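Local coordinates for protein stn1 (Schizosaccharomyces pombe, PDB 3KF6) that is required for telomere maintenance, binds single-stranded telomeric DNA and interacts with ten1, here through its N-terminal OB-fold part, at residues R17-D25 with W136-K144; I50-A58 with L68-L78. One frame throughout, in Å; residues are numbered along the deposited sequence.

Interaction 1. Residues R17-D25 with W136-K144; sequences RWNPMFISD and WQKRMRYKK
With CG trans to the backbone N (chi1 -168°), the ring of Y142 turns one face to P20, while R139, its CG beside the backbone N and its chain extended to NE, runs along the 20-22 backbone. P20 lies across the ring of Y142: CD sits 3.7 Å from the ring centroid, almost on the normal, a CH-pi contact. At the far end of that ring, OH meets N19 OD1 at 2.4 Å, so short that the exact geometry is doubtful; N19 ND2 is held by the carbonyl of W49. R139 CB lies over one face of the F22 ring, 3.7 Å from the centroid, and NE donates to M21 O at 3.0 Å, approaching from above the carbonyl plane. P20 CB covers one face of the guanidinium, whose NH2 bonds Q51 and NH1 the carbonyl of A135. With an alanine in place of R139, CB would stay over F22, but M21 O and Q51 would probably lose these donors and P20 CB its flat partner. M140 CG meets the edge of the F22 ring at CE1, 3.8 Å away. K143 NZ bridges both oxygens of D25 on their syn lone pairs, 2.9 Å to each, and also pairs with the C-terminal carboxylate of D105 of the ten1 chain. One ammonium thus joins helix 23-26, helix 130-153 and the partner subunit, its charge probably balanced by two carboxylates.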
# COMPACT_ATOMS: atom_id res chain seq x y z
N ARG A 17 -14.44 -10.61 14.34
CA ARG A 17 -12.98 -10.55 14.44
C ARG A 17 -12.38 -9.20 14.00
O ARG A 17 -13.02 -8.15 14.15
CB ARG A 17 -12.37 -11.68 13.60
CG ARG A 17 -10.88 -11.87 13.79
CD ARG A 17 -10.28 -12.69 12.67
NE ARG A 17 -8.83 -12.78 12.80
CZ ARG A 17 -8.07 -13.57 12.05
NH1 ARG A 17 -8.61 -14.33 11.11
NH2 ARG A 17 -6.75 -13.59 12.24
N TRP A 18 -11.16 -9.24 13.46
CA TRP A 18 -10.47 -8.03 13.01
C TRP A 18 -10.25 -7.99 11.49
O TRP A 18 -9.58 -7.10 10.96
CB TRP A 18 -9.12 -7.90 13.74
CG TRP A 18 -7.87 -8.45 13.06
CD1 TRP A 18 -7.76 -8.97 11.79
CD2 TRP A 18 -6.53 -8.44 13.60
NE1 TRP A 18 -6.44 -9.29 11.52
CE2 TRP A 18 -5.67 -8.97 12.61
CE3 TRP A 18 -5.98 -8.04 14.83
CZ2 TRP A 18 -4.28 -9.10 12.81
CZ3 TRP A 18 -4.60 -8.17 15.02
CH2 TRP A 18 -3.77 -8.70 14.01
N ASN A 19 -10.83 -8.96 10.80
CA ASN A 19 -10.75 -9.10 9.34
C ASN A 19 -9.64 -8.33 8.60
O ASN A 19 -9.82 -7.18 8.23
CB ASN A 19 -12.09 -8.73 8.71
CG ASN A 19 -13.25 -9.49 9.33
OD1 ASN A 19 -13.29 -10.72 9.29
ND2 ASN A 19 -14.20 -8.76 9.89
N PRO A 20 -8.49 -8.98 8.38
CA PRO A 20 -7.39 -8.33 7.66
C PRO A 20 -7.77 -8.38 6.17
O PRO A 20 -7.97 -9.46 5.61
CB PRO A 20 -6.19 -9.20 8.01
CG PRO A 20 -6.80 -10.58 8.12
CD PRO A 20 -8.10 -10.32 8.86
N MET A 21 -7.88 -7.22 5.53
CA MET A 21 -8.31 -7.18 4.14
C MET A 21 -7.49 -6.28 3.22
O MET A 21 -6.79 -5.38 3.67
CB MET A 21 -9.76 -6.69 4.06
CG MET A 21 -10.78 -7.56 4.76
SD MET A 21 -12.45 -6.83 4.63
CE MET A 21 -12.77 -7.03 2.88
N PHE A 22 -7.60 -6.55 1.92
CA PHE A 22 -6.95 -5.72 0.90
C PHE A 22 -7.98 -4.63 0.61
O PHE A 22 -9.19 -4.88 0.64
CB PHE A 22 -6.68 -6.52 -0.37
CG PHE A 22 -5.47 -7.40 -0.27
CD1 PHE A 22 -5.58 -8.78 -0.43
CD2 PHE A 22 -4.21 -6.85 -0.02
CE1 PHE A 22 -4.45 -9.60 -0.34
CE2 PHE A 22 -3.08 -7.66 0.07
CZ PHE A 22 -3.20 -9.04 -0.09
N ILE A 23 -7.50 -3.43 0.31
CA ILE A 23 -8.38 -2.31 0.05
C ILE A 23 -9.35 -2.53 -1.11
O ILE A 23 -10.51 -2.11 -1.02
CB ILE A 23 -7.53 -1.03 -0.15
CG1 ILE A 23 -6.90 -0.66 1.20
CG2 ILE A 23 -8.39 0.12 -0.69
CD1 ILE A 23 -5.85 0.43 1.14
N SER A 24 -8.91 -3.19 -2.17
CA SER A 24 -9.81 -3.44 -3.29
C SER A 24 -11.02 -4.25 -2.83
O SER A 24 -12.13 -4.06 -3.33
CB SER A 24 -9.07 -4.18 -4.41
OG SER A 24 -8.61 -5.44 -3.96
N ASP A 25 -10.82 -5.15 -1.87
CA ASP A 25 -11.92 -5.97 -1.37
C ASP A 25 -12.81 -5.17 -0.43
O ASP A 25 -14.02 -5.42 -0.34
CB ASP A 25 -11.38 -7.23 -0.66
CG ASP A 25 -10.77 -8.22 -1.64
OD1 ASP A 25 -11.36 -8.41 -2.73
OD2 ASP A 25 -9.72 -8.82 -1.32
N TRP A 136 0.65 -8.87 3.61
CA TRP A 136 0.09 -9.38 2.36
C TRP A 136 -0.17 -10.87 2.49
O TRP A 136 -1.19 -11.38 2.04
CB TRP A 136 1.03 -9.12 1.18
CG TRP A 136 1.36 -7.68 0.95
CD1 TRP A 136 0.61 -6.60 1.33
CD2 TRP A 136 2.52 -7.16 0.31
NE1 TRP A 136 1.25 -5.43 0.96
CE2 TRP A 136 2.42 -5.75 0.34
CE3 TRP A 136 3.64 -7.75 -0.29
CZ2 TRP A 136 3.41 -4.92 -0.21
CZ3 TRP A 136 4.62 -6.93 -0.83
CH2 TRP A 136 4.50 -5.53 -0.79
N GLN A 137 0.77 -11.58 3.12
CA GLN A 137 0.66 -13.02 3.32
C GLN A 137 -0.61 -13.34 4.12
O GLN A 137 -1.41 -14.20 3.73
CB GLN A 137 1.88 -13.55 4.07
CG GLN A 137 1.82 -15.03 4.39
CD GLN A 137 3.07 -15.52 5.08
OE1 GLN A 137 3.63 -14.84 5.95
NE2 GLN A 137 3.53 -16.71 4.71
N LYS A 138 -0.78 -12.64 5.23
CA LYS A 138 -1.94 -12.82 6.10
C LYS A 138 -3.25 -12.60 5.34
O LYS A 138 -4.21 -13.36 5.51
CB LYS A 138 -1.86 -11.86 7.28
CG LYS A 138 -3.07 -11.92 8.20
CD LYS A 138 -2.94 -10.95 9.37
CE LYS A 138 -1.78 -11.34 10.28
NZ LYS A 138 -1.69 -10.45 11.47
N ARG A 139 -3.29 -11.56 4.52
CA ARG A 139 -4.50 -11.25 3.76
C ARG A 139 -4.85 -12.26 2.67
O ARG A 139 -6.02 -12.56 2.46
CB ARG A 139 -4.39 -9.84 3.19
CG ARG A 139 -4.61 -8.81 4.28
CD ARG A 139 -4.08 -7.42 3.97
NE ARG A 139 -4.41 -6.55 5.10
CZ ARG A 139 -3.86 -6.64 6.30
NH1 ARG A 139 -2.91 -7.53 6.56
NH2 ARG A 139 -4.31 -5.86 7.29
N MET A 140 -3.84 -12.79 1.99
CA MET A 140 -4.13 -13.77 0.95
C MET A 140 -4.63 -15.07 1.58
O MET A 140 -5.53 -15.71 1.05
CB MET A 140 -2.89 -14.01 0.09
CG MET A 140 -2.56 -12.83 -0.82
SD MET A 140 -1.14 -13.11 -1.92
CE MET A 140 0.20 -12.84 -0.76
N ARG A 141 -4.06 -15.43 2.72
CA ARG A 141 -4.46 -16.65 3.41
C ARG A 141 -5.89 -16.50 3.94
O ARG A 141 -6.71 -17.41 3.82
CB ARG A 141 -3.50 -16.95 4.57
CG ARG A 141 -3.77 -18.29 5.25
CD ARG A 141 -2.79 -18.55 6.39
NE ARG A 141 -2.99 -19.87 6.98
CZ ARG A 141 -2.31 -20.34 8.02
NH1 ARG A 141 -1.38 -19.59 8.60
NH2 ARG A 141 -2.56 -21.55 8.48
N TYR A 142 -6.18 -15.34 4.53
CA TYR A 142 -7.50 -15.08 5.08
C TYR A 142 -8.56 -15.12 3.98
O TYR A 142 -9.61 -15.75 4.14
CB TYR A 142 -7.51 -13.71 5.78
CG TYR A 142 -8.74 -13.46 6.62
CD1 TYR A 142 -9.75 -12.61 6.19
CD2 TYR A 142 -8.89 -14.08 7.86
CE1 TYR A 142 -10.88 -12.37 6.97
CE2 TYR A 142 -10.01 -13.85 8.65
CZ TYR A 142 -11.00 -12.99 8.20
OH TYR A 142 -12.11 -12.77 8.98
N LYS A 143 -8.29 -14.45 2.87
CA LYS A 143 -9.23 -14.42 1.76
C LYS A 143 -9.48 -15.81 1.19
O LYS A 143 -10.60 -16.16 0.84
CB LYS A 143 -8.73 -13.49 0.65
CG LYS A 143 -9.69 -13.37 -0.53
CD LYS A 143 -9.26 -12.25 -1.46
CE LYS A 143 -10.31 -11.95 -2.52
NZ LYS A 143 -9.88 -10.85 -3.42
N LYS A 144 -8.42 -16.61 1.08
CA LYS A 144 -8.57 -17.95 0.54
C LYS A 144 -9.45 -18.81 1.44
O LYS A 144 -10.32 -19.54 0.95
CB LYS A 144 -7.20 -18.60 0.34
CG LYS A 144 -6.44 -18.02 -0.84
CD LYS A 144 -5.02 -18.56 -0.94
CE LYS A 144 -4.30 -17.94 -2.13
NZ LYS A 144 -2.85 -18.27 -2.15
O HOH W 1 -8.17 -10.76 3.08

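Interaction 2. Residues I50-A58 with L68-L78; sequences IQIVGYIAA and LTVDDCSGMVL
The beta hairpin of strands 49-62 and 65-71, part of the OB fold that forms the DNA-binding domain, carries a classic beta bulge here: A57 and A58 both face T69. A57 N donates to T69 O at 2.7 Å, A58 N reaches the same oxygen only weakly, and T69 N returns a bond to A58 O. Beyond the bulge, Y55 and D71 form a hydrogen-bonded antiparallel pair, whereas I56 and V70 make the non-hydrogen-bonded pair between. On the face of I56 and V70, CD1 of I56 touches CD1 of L68 at 3.9 Å, and I52 CD1 meets V70 CG1 tip to tip. V70 CG1 also presses on the backbone of G54, 3.5 Å from its CA; a CB on G54 would clash there and with D71 O. On the other face, Y55 holds CG between its backbone N and carbonyl carbon (chi1 71°), which lays the ring alongside D71 with D71 CB over one face. Y55 OH stands 2.6 Å from D71 OD2, at most a weak bond; that carboxylate is gripped by S6 and A7 of the ten1 chain. Two successive Asx turns shape the following loop: C73 N bonds D71 OD1, and D72 OD1 takes both S74 OG and S74 N, the latter at 3.0 Å.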
# COMPACT_ATOMS: atom_id res chain seq x y z
N ILE A 50 -12.32 -3.98 10.44
CA ILE A 50 -11.31 -4.35 9.44
C ILE A 50 -9.93 -3.78 9.73
O ILE A 50 -9.78 -2.76 10.41
CB ILE A 50 -11.76 -3.83 8.05
CG1 ILE A 50 -13.12 -4.42 7.70
CG2 ILE A 50 -10.73 -4.19 6.99
CD1 ILE A 50 -13.73 -3.84 6.45
N GLN A 51 -8.91 -4.45 9.19
CA GLN A 51 -7.53 -3.99 9.35
C GLN A 51 -6.92 -3.90 7.94
O GLN A 51 -7.09 -4.81 7.13
CB GLN A 51 -6.71 -4.99 10.17
CG GLN A 51 -5.29 -4.52 10.48
CD GLN A 51 -4.38 -5.66 10.89
OE1 GLN A 51 -4.05 -6.53 10.08
NE2 GLN A 51 -3.98 -5.68 12.16
N ILE A 52 -6.24 -2.79 7.66
CA ILE A 52 -5.59 -2.62 6.37
C ILE A 52 -4.15 -2.19 6.59
O ILE A 52 -3.80 -1.67 7.66
CB ILE A 52 -6.33 -1.57 5.47
CG1 ILE A 52 -6.37 -0.19 6.14
CG2 ILE A 52 -7.75 -2.04 5.19
CD1 ILE A 52 -5.20 0.68 5.80
N VAL A 53 -3.30 -2.45 5.60
CA VAL A 53 -1.89 -2.10 5.69
C VAL A 53 -1.42 -1.55 4.35
O VAL A 53 -1.60 -2.20 3.31
CB VAL A 53 -1.01 -3.33 6.03
CG1 VAL A 53 0.46 -2.94 5.98
CG2 VAL A 53 -1.37 -3.88 7.41
N GLY A 54 -0.79 -0.38 4.37
CA GLY A 54 -0.32 0.20 3.13
C GLY A 54 0.45 1.48 3.38
O GLY A 54 0.61 1.88 4.53
N TYR A 55 0.95 2.12 2.32
CA TYR A 55 1.70 3.35 2.51
C TYR A 55 0.78 4.56 2.34
O TYR A 55 -0.25 4.48 1.68
CB TYR A 55 2.89 3.44 1.52
CG TYR A 55 2.51 3.67 0.07
CD1 TYR A 55 2.28 2.59 -0.79
CD2 TYR A 55 2.35 4.96 -0.43
CE1 TYR A 55 1.88 2.80 -2.12
CE2 TYR A 55 1.96 5.18 -1.76
CZ TYR A 55 1.73 4.09 -2.59
OH TYR A 55 1.29 4.31 -3.88
N ILE A 56 1.16 5.67 2.96
CA ILE A 56 0.37 6.89 2.90
C ILE A 56 0.59 7.63 1.59
O ILE A 56 1.71 8.06 1.29
CB ILE A 56 0.71 7.82 4.08
CG1 ILE A 56 0.33 7.14 5.39
CG2 ILE A 56 -0.03 9.15 3.94
CD1 ILE A 56 0.83 7.87 6.61
N ALA A 57 -0.48 7.78 0.82
CA ALA A 57 -0.40 8.45 -0.47
C ALA A 57 -0.71 9.93 -0.31
O ALA A 57 -0.25 10.76 -1.10
CB ALA A 57 -1.37 7.82 -1.45
N ALA A 58 -1.50 10.27 0.70
CA ALA A 58 -1.86 11.66 0.90
C ALA A 58 -2.43 11.92 2.29
O ALA A 58 -2.88 11.01 2.98
CB ALA A 58 -2.87 12.08 -0.15
N LEU A 68 -6.16 10.14 6.01
CA LEU A 68 -4.98 9.59 5.37
C LEU A 68 -5.44 8.68 4.23
O LEU A 68 -6.24 7.78 4.44
CB LEU A 68 -4.16 8.75 6.36
CG LEU A 68 -3.43 9.45 7.51
CD1 LEU A 68 -2.64 8.42 8.30
CD2 LEU A 68 -2.51 10.51 6.95
N THR A 69 -4.94 8.93 3.02
CA THR A 69 -5.28 8.08 1.90
C THR A 69 -4.18 7.02 1.88
O THR A 69 -3.00 7.35 1.81
CB THR A 69 -5.30 8.85 0.57
OG1 THR A 69 -6.32 9.85 0.61
CG2 THR A 69 -5.59 7.90 -0.59
N VAL A 70 -4.58 5.75 1.94
CA VAL A 70 -3.63 4.64 1.98
C VAL A 70 -3.72 3.76 0.75
O VAL A 70 -4.82 3.47 0.26
CB VAL A 70 -3.87 3.79 3.25
CG1 VAL A 70 -2.88 2.63 3.32
CG2 VAL A 70 -3.75 4.67 4.49
N ASP A 71 -2.56 3.32 0.25
CA ASP A 71 -2.49 2.47 -0.93
C ASP A 71 -1.79 1.17 -0.58
O ASP A 71 -0.67 1.19 -0.08
CB ASP A 71 -1.70 3.19 -2.03
CG ASP A 71 -1.64 2.40 -3.33
OD1 ASP A 71 -2.42 1.44 -3.47
OD2 ASP A 71 -0.83 2.76 -4.21
N ASP A 72 -2.44 0.04 -0.82
CA ASP A 72 -1.81 -1.26 -0.57
C ASP A 72 -1.52 -1.99 -1.89
O ASP A 72 -1.25 -3.18 -1.90
CB ASP A 72 -2.69 -2.12 0.35
CG ASP A 72 -4.00 -2.51 -0.28
OD1 ASP A 72 -4.27 -2.03 -1.41
OD2 ASP A 72 -4.76 -3.28 0.34
N CYS A 73 -1.58 -1.23 -2.99
CA CYS A 73 -1.32 -1.73 -4.34
C CYS A 73 -2.35 -2.74 -4.83
O CYS A 73 -2.11 -3.44 -5.81
CB CYS A 73 0.07 -2.37 -4.42
SG CYS A 73 1.43 -1.25 -3.99
N SER A 74 -3.50 -2.80 -4.18
CA SER A 74 -4.53 -3.75 -4.60
C SER A 74 -5.41 -3.24 -5.74
O SER A 74 -6.32 -3.94 -6.16
CB SER A 74 -5.40 -4.14 -3.40
OG SER A 74 -6.13 -3.03 -2.92
N GLY A 75 -5.13 -2.04 -6.22
CA GLY A 75 -5.92 -1.49 -7.32
C GLY A 75 -6.82 -0.34 -6.93
O GLY A 75 -7.39 0.33 -7.80
N MET A 76 -6.96 -0.13 -5.62
CA MET A 76 -7.79 0.95 -5.08
C MET A 76 -7.12 1.51 -3.84
O MET A 76 -6.35 0.80 -3.18
CB MET A 76 -9.18 0.41 -4.69
CG MET A 76 -10.03 -0.03 -5.87
SD MET A 76 -10.60 1.38 -6.81
CE MET A 76 -12.13 1.76 -5.94
N VAL A 77 -7.39 2.77 -3.53
CA VAL A 77 -6.85 3.37 -2.31
C VAL A 77 -8.02 3.55 -1.35
O VAL A 77 -9.18 3.49 -1.76
CB VAL A 77 -6.17 4.74 -2.55
CG1 VAL A 77 -5.00 4.59 -3.52
CG2 VAL A 77 -7.19 5.76 -3.08
N LEU A 78 -7.72 3.77 -0.08
CA LEU A 78 -8.76 3.93 0.92
C LEU A 78 -8.56 5.16 1.79
O LEU A 78 -7.45 5.42 2.26
CB LEU A 78 -8.80 2.68 1.81
CG LEU A 78 -9.89 2.61 2.88
CD1 LEU A 78 -11.26 2.51 2.23
CD2 LEU A 78 -9.65 1.40 3.78
O HOH W 2 -4.59 -3.75 3.16

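In the fold
Both contacts are largely buried, but they do different work. Interaction 2 lies deeper, its centre about 7 Å from the centre of the chain, and builds the sheet itself through backbone bonds and aliphatic contacts. Interaction 1, with its centre about 10 Å from the centre of the chain, joins the N-terminal segment to the C-terminal helix 130-153, using side-chain polar bonds, a salt bridge and rings, with exposed K138 at its margin. Strand 49-62 serves both: Q51 pairs by backbone with N19 and M21 and bonds R139, while V53 packs on the helix. The turn after strand 65-71 links them too, D72 OD2 accepting from I23 N and S74 OG from S24 N. Each contact also borders ten1.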